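Local coordinates for CaaX farnesyltransferase alpha subunit Ram2 (Aspergillus fumigatus, PDB 4L9P), which forms the alpha subunit of protein farnesyltransferase, which probably attaches a farnesyl group to the cysteine of CaaX proteins, at residues A[103-108]-A[136-141]; A[326-331]-A[352-357]. The protein carries 1 engineered substitution. One frame throughout, in Å; residues are numbered along the deposited sequence.

Contact 1: A[103-108]-A[136-141]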
# COMPACT_ATOMS: atom_id res chain seq x y z
N LYS A 103 -17.95 -27.86 -13.41
CA LYS A 103 -18.03 -28.41 -12.05
C LYS A 103 -19.10 -27.67 -11.22
O LYS A 103 -19.43 -26.49 -11.46
CB LYS A 103 -16.67 -28.20 -11.35
CG LYS A 103 -15.53 -28.96 -12.06
CD LYS A 103 -15.80 -30.52 -12.11
CE LYS A 103 -15.89 -31.11 -10.67
NZ LYS A 103 -16.26 -32.58 -10.67
N ASP A 104 -19.58 -28.34 -10.18
CA ASP A 104 -20.57 -27.77 -9.26
C ASP A 104 -19.83 -26.73 -8.39
O ASP A 104 -18.96 -27.06 -7.57
CB ASP A 104 -21.09 -28.92 -8.37
CG ASP A 104 -22.19 -28.51 -7.39
OD1 ASP A 104 -22.12 -27.41 -6.80
OD2 ASP A 104 -23.17 -29.28 -7.22
N LEU A 105 -20.19 -25.47 -8.56
CA LEU A 105 -19.46 -24.44 -7.81
C LEU A 105 -20.01 -24.27 -6.42
O LEU A 105 -19.28 -23.64 -5.59
CB LEU A 105 -19.51 -23.11 -8.58
CG LEU A 105 -18.89 -23.16 -10.01
CD1 LEU A 105 -18.82 -21.76 -10.60
CD2 LEU A 105 -17.52 -23.84 -10.05
N ASN A 106 -21.18 -24.79 -6.09
CA ASN A 106 -21.58 -24.84 -4.69
C ASN A 106 -20.61 -25.70 -3.92
O ASN A 106 -20.20 -25.34 -2.79
CB ASN A 106 -22.99 -25.44 -4.50
CG ASN A 106 -24.07 -24.58 -5.08
OD1 ASN A 106 -24.00 -23.35 -5.01
ND2 ASN A 106 -25.09 -25.22 -5.67
N GLU A 107 -20.24 -26.84 -4.51
CA GLU A 107 -19.27 -27.71 -3.85
C GLU A 107 -17.87 -27.07 -3.81
O GLU A 107 -17.16 -27.22 -2.80
CB GLU A 107 -19.21 -29.09 -4.55
CG GLU A 107 -20.46 -29.87 -4.26
CD GLU A 107 -20.50 -31.19 -4.97
OE1 GLU A 107 -19.57 -31.47 -5.80
OE2 GLU A 107 -21.48 -31.96 -4.71
N GLU A 108 -17.50 -26.33 -4.83
CA GLU A 108 -16.25 -25.59 -4.80
C GLU A 108 -16.25 -24.56 -3.68
O GLU A 108 -15.20 -24.43 -2.99
CB GLU A 108 -15.94 -24.93 -6.16
CG GLU A 108 -14.66 -24.06 -6.16
CD GLU A 108 -13.31 -24.80 -6.07
OE1 GLU A 108 -13.28 -26.05 -5.91
OE2 GLU A 108 -12.24 -24.12 -6.15
N ARG A 136 -23.23 -15.69 -12.75
CA ARG A 136 -24.67 -15.59 -12.48
C ARG A 136 -25.42 -16.90 -12.82
O ARG A 136 -26.46 -17.22 -12.21
CB ARG A 136 -25.27 -14.35 -13.18
CG ARG A 136 -25.00 -13.06 -12.33
CD ARG A 136 -25.63 -11.80 -12.95
NE ARG A 136 -25.10 -10.59 -12.34
CZ ARG A 136 -25.43 -10.12 -11.13
NH1 ARG A 136 -26.28 -10.78 -10.36
NH2 ARG A 136 -24.92 -9.00 -10.74
N ALA A 137 -24.84 -17.67 -13.73
CA ALA A 137 -25.43 -18.96 -14.12
C ALA A 137 -25.40 -19.89 -12.90
O ALA A 137 -26.35 -20.65 -12.67
CB ALA A 137 -24.66 -19.53 -15.25
N HIS A 138 -24.39 -19.74 -12.03
CA HIS A 138 -24.27 -20.63 -10.89
C HIS A 138 -24.84 -20.02 -9.59
O HIS A 138 -25.31 -20.75 -8.69
CB HIS A 138 -22.79 -20.97 -10.64
CG HIS A 138 -22.18 -21.78 -11.74
ND1 HIS A 138 -21.69 -21.22 -12.90
CD2 HIS A 138 -22.01 -23.12 -11.86
CE1 HIS A 138 -21.22 -22.18 -13.68
NE2 HIS A 138 -21.43 -23.35 -13.08
N PHE A 139 -24.70 -18.71 -9.45
CA PHE A 139 -25.13 -18.01 -8.25
C PHE A 139 -26.01 -16.84 -8.65
O PHE A 139 -25.59 -15.68 -8.64
CB PHE A 139 -23.89 -17.47 -7.50
CG PHE A 139 -22.92 -18.57 -7.16
CD1 PHE A 139 -23.19 -19.43 -6.07
CD2 PHE A 139 -21.76 -18.74 -7.89
CE1 PHE A 139 -22.32 -20.45 -5.71
CE2 PHE A 139 -20.84 -19.77 -7.54
CZ PHE A 139 -21.11 -20.63 -6.44
N PRO A 140 -27.27 -17.13 -9.00
CA PRO A 140 -28.07 -16.02 -9.52
C PRO A 140 -28.43 -15.00 -8.46
O PRO A 140 -28.66 -13.82 -8.77
CB PRO A 140 -29.34 -16.71 -10.09
CG PRO A 140 -29.37 -18.09 -9.40
CD PRO A 140 -27.90 -18.46 -9.18
N THR A 141 -28.47 -15.47 -7.21
CA THR A 141 -28.78 -14.57 -6.10
C THR A 141 -27.82 -14.90 -4.96
O THR A 141 -27.13 -15.93 -4.99
CB THR A 141 -30.21 -14.76 -5.57
OG1 THR A 141 -30.44 -16.14 -5.20
CG2 THR A 141 -31.24 -14.27 -6.61
O HOH W 1 -26.10 -21.67 -6.23

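Contact 2: A[326-331]-A[352-357]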
# COMPACT_ATOMS: atom_id res chain seq x y z
N GLU A 326 -9.12 32.05 16.70
CA GLU A 326 -9.62 30.89 17.45
C GLU A 326 -9.19 29.57 16.77
O GLU A 326 -8.87 28.62 17.48
CB GLU A 326 -11.14 30.92 17.60
CG GLU A 326 -11.74 29.83 18.46
CD GLU A 326 -11.45 29.95 19.96
OE1 GLU A 326 -11.71 28.96 20.70
OE2 GLU A 326 -10.94 30.98 20.42
N ALA A 327 -9.19 29.53 15.43
CA ALA A 327 -8.71 28.35 14.71
C ALA A 327 -7.25 28.13 15.07
O ALA A 327 -6.86 26.97 15.33
CB ALA A 327 -8.88 28.49 13.19
N VAL A 328 -6.46 29.21 15.06
CA VAL A 328 -5.06 29.08 15.41
C VAL A 328 -4.86 28.58 16.84
O VAL A 328 -3.97 27.76 17.15
CB VAL A 328 -4.29 30.38 15.13
CG1 VAL A 328 -2.86 30.27 15.66
CG2 VAL A 328 -4.29 30.65 13.63
N LYS A 329 -5.70 29.07 17.76
CA LYS A 329 -5.63 28.54 19.11
C LYS A 329 -5.89 27.01 19.17
O LYS A 329 -5.20 26.30 19.93
CB LYS A 329 -6.68 29.25 19.98
CG LYS A 329 -6.64 28.83 21.40
CD LYS A 329 -7.83 29.47 22.18
CE LYS A 329 -7.84 28.97 23.64
NZ LYS A 329 -8.95 29.55 24.50
N MET A 330 -6.93 26.54 18.46
CA MET A 330 -7.22 25.09 18.46
C MET A 330 -6.00 24.33 17.92
O MET A 330 -5.62 23.31 18.50
CB MET A 330 -8.45 24.82 17.61
CG MET A 330 -9.73 25.39 18.15
SD MET A 330 -10.15 24.75 19.81
CE MET A 330 -9.53 26.12 20.88
N LEU A 331 -5.39 24.85 16.84
CA LEU A 331 -4.27 24.14 16.23
C LEU A 331 -3.04 24.14 17.15
O LEU A 331 -2.22 23.22 17.16
CB LEU A 331 -3.97 24.75 14.87
CG LEU A 331 -5.06 24.43 13.81
CD1 LEU A 331 -4.94 25.43 12.68
CD2 LEU A 331 -4.86 23.00 13.19
N GLN A 352 -1.68 28.49 6.58
CA GLN A 352 -2.73 28.68 5.57
C GLN A 352 -3.79 29.64 6.09
O GLN A 352 -4.23 30.54 5.37
CB GLN A 352 -3.45 27.38 5.26
CG GLN A 352 -2.66 26.35 4.45
CD GLN A 352 -3.53 25.18 4.02
OE1 GLN A 352 -4.17 24.53 4.84
NE2 GLN A 352 -3.57 24.92 2.70
N ILE A 353 -4.18 29.47 7.35
CA ILE A 353 -5.21 30.31 7.95
C ILE A 353 -4.71 31.76 8.11
O ILE A 353 -5.43 32.75 7.86
CB ILE A 353 -5.64 29.76 9.32
CG1 ILE A 353 -6.31 28.40 9.12
CG2 ILE A 353 -6.53 30.83 10.05
CD1 ILE A 353 -6.52 27.59 10.40
N THR A 354 -3.46 31.89 8.51
CA THR A 354 -2.84 33.20 8.66
C THR A 354 -2.73 33.92 7.29
O THR A 354 -3.00 35.12 7.19
CB THR A 354 -1.43 33.05 9.28
OG1 THR A 354 -1.53 32.44 10.56
CG2 THR A 354 -0.75 34.42 9.41
N ALA A 355 -2.37 33.18 6.23
CA ALA A 355 -2.32 33.78 4.90
C ALA A 355 -3.71 34.17 4.45
O ALA A 355 -3.91 35.23 3.85
CB ALA A 355 -1.71 32.80 3.90
N SER A 356 -4.68 33.29 4.70
CA SER A 356 -6.05 33.57 4.28
C SER A 356 -6.59 34.83 4.96
O SER A 356 -7.24 35.68 4.33
CB SER A 356 -6.96 32.37 4.53
OG SER A 356 -8.31 32.76 4.34
N ALA A 357 -6.32 34.93 6.27
CA ALA A 357 -6.75 36.07 7.09
C ALA A 357 -6.05 37.35 6.65
O ALA A 357 -6.67 38.43 6.64
CB ALA A 357 -6.50 35.79 8.58

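Contact 1: A[103-108]-A[136-141]
Leu-105 meets His-138 through a CH-pi contact: its CD1 sits over the centre of one imidazole face, 3.6 Å from the ring centroid and 11° off the normal. CD1 is anti to CA (chi2 -172°), which carries it over the ring centre, while CG stays nearer the rim, 3.6 Å from His-138 CD2. The imidazole ND1 is hydrogen-bonded to Ser-135 OG, just ahead of segment 136-141.

A second apolar contact joins Leu-105 CB to Phe-139 CZ, 3.6 Å apart. Leu-105 O approaches the same ring at its edge, close to the ring plane. The start of helix 105-118 thereby packs on the loop after helix 123-133, within the all-helical array of the prenyltransferase alpha-subunit repeats, which belong to the TPR clan. Leu-105 also touches Leu-98 and Phe-99 of helix 88-100 and Leu-132 of helix 123-133, which places it where two neighbouring helices and this loop converge.

Polar links are indirect. One water donates to both Asn-106 OD1 (3.0 Å) and His-138 O (2.7 Å). Asn-106 OD1 additionally comes within 3.4 Å of Phe-139 CE1, with the amide and ring planes 73° apart. Within segment 103-108, Asp-104 is the N-cap of helix 105-118: its OD1 accepts from Glu-107 N at 3.0 Å, met from above the carboxylate plane, and weakly from Asn-106 N.

Contact 2: A[326-331]-A[352-357]
Ile-353 packs against Ala-327, Val-328 and Leu-331 across an antiparallel alpha-alpha hairpin made by helices 323-338 and 343-362 near the C-terminus. The N-to-C directions of the two short segments differ by 171°, nearly antiparallel, with a closest axis approach of 10.4 Å, and the CA atoms of Val-328 and Ile-353 are the nearest pair, 7.6 Å apart.

From CB, which points toward the facing helix, the Ile-353 side chain splits. The CG2 branch meets Val-328 CG2 at 4.2 Å, a looser approach than those of the other branch. CG1 makes no close approach of its own and serves to carry CD1 forward; with chi2 at 168°, CD1 is anti to CA. CD1 then lodges against two partners, Ala-327 CB at 3.8 Å and Leu-331 CD1 at 3.5 Å, the latter a tip-to-tip meeting of methyl groups.

All three close pairs are apolar, and Ile-353, Ala-327 and Leu-331 are buried. Helix 304-317 adds Ala-315 against Ile-353 and Tyr-314 against Ala-327. At the exposed margin, Thr-354 OG1, hydrogen-bonded to Ile-350 O of its own helix, lies 4.5 Å from Val-328 CG2.

Contacts 1 and 2 lie on opposite sides of the chain's centre, their own centres 58 Å apart and their nearest atoms about 42 Å apart, so neither touches the other. They follow in series along the chain: 103-108 with 136-141 is complete before 326-331 with 352-357 begins. Contact 1, in the repeat array, lies about 25 Å from the chain centre and contact 2, in the C-terminal hairpin, about 35 Å, measured centre to centre. No other protein chain touches either pair. The complex also holds a farnesyl analogue, but both contacts read as helix packing inside the alpha subunit's scaffold, with no catalytic role indicated for their residues.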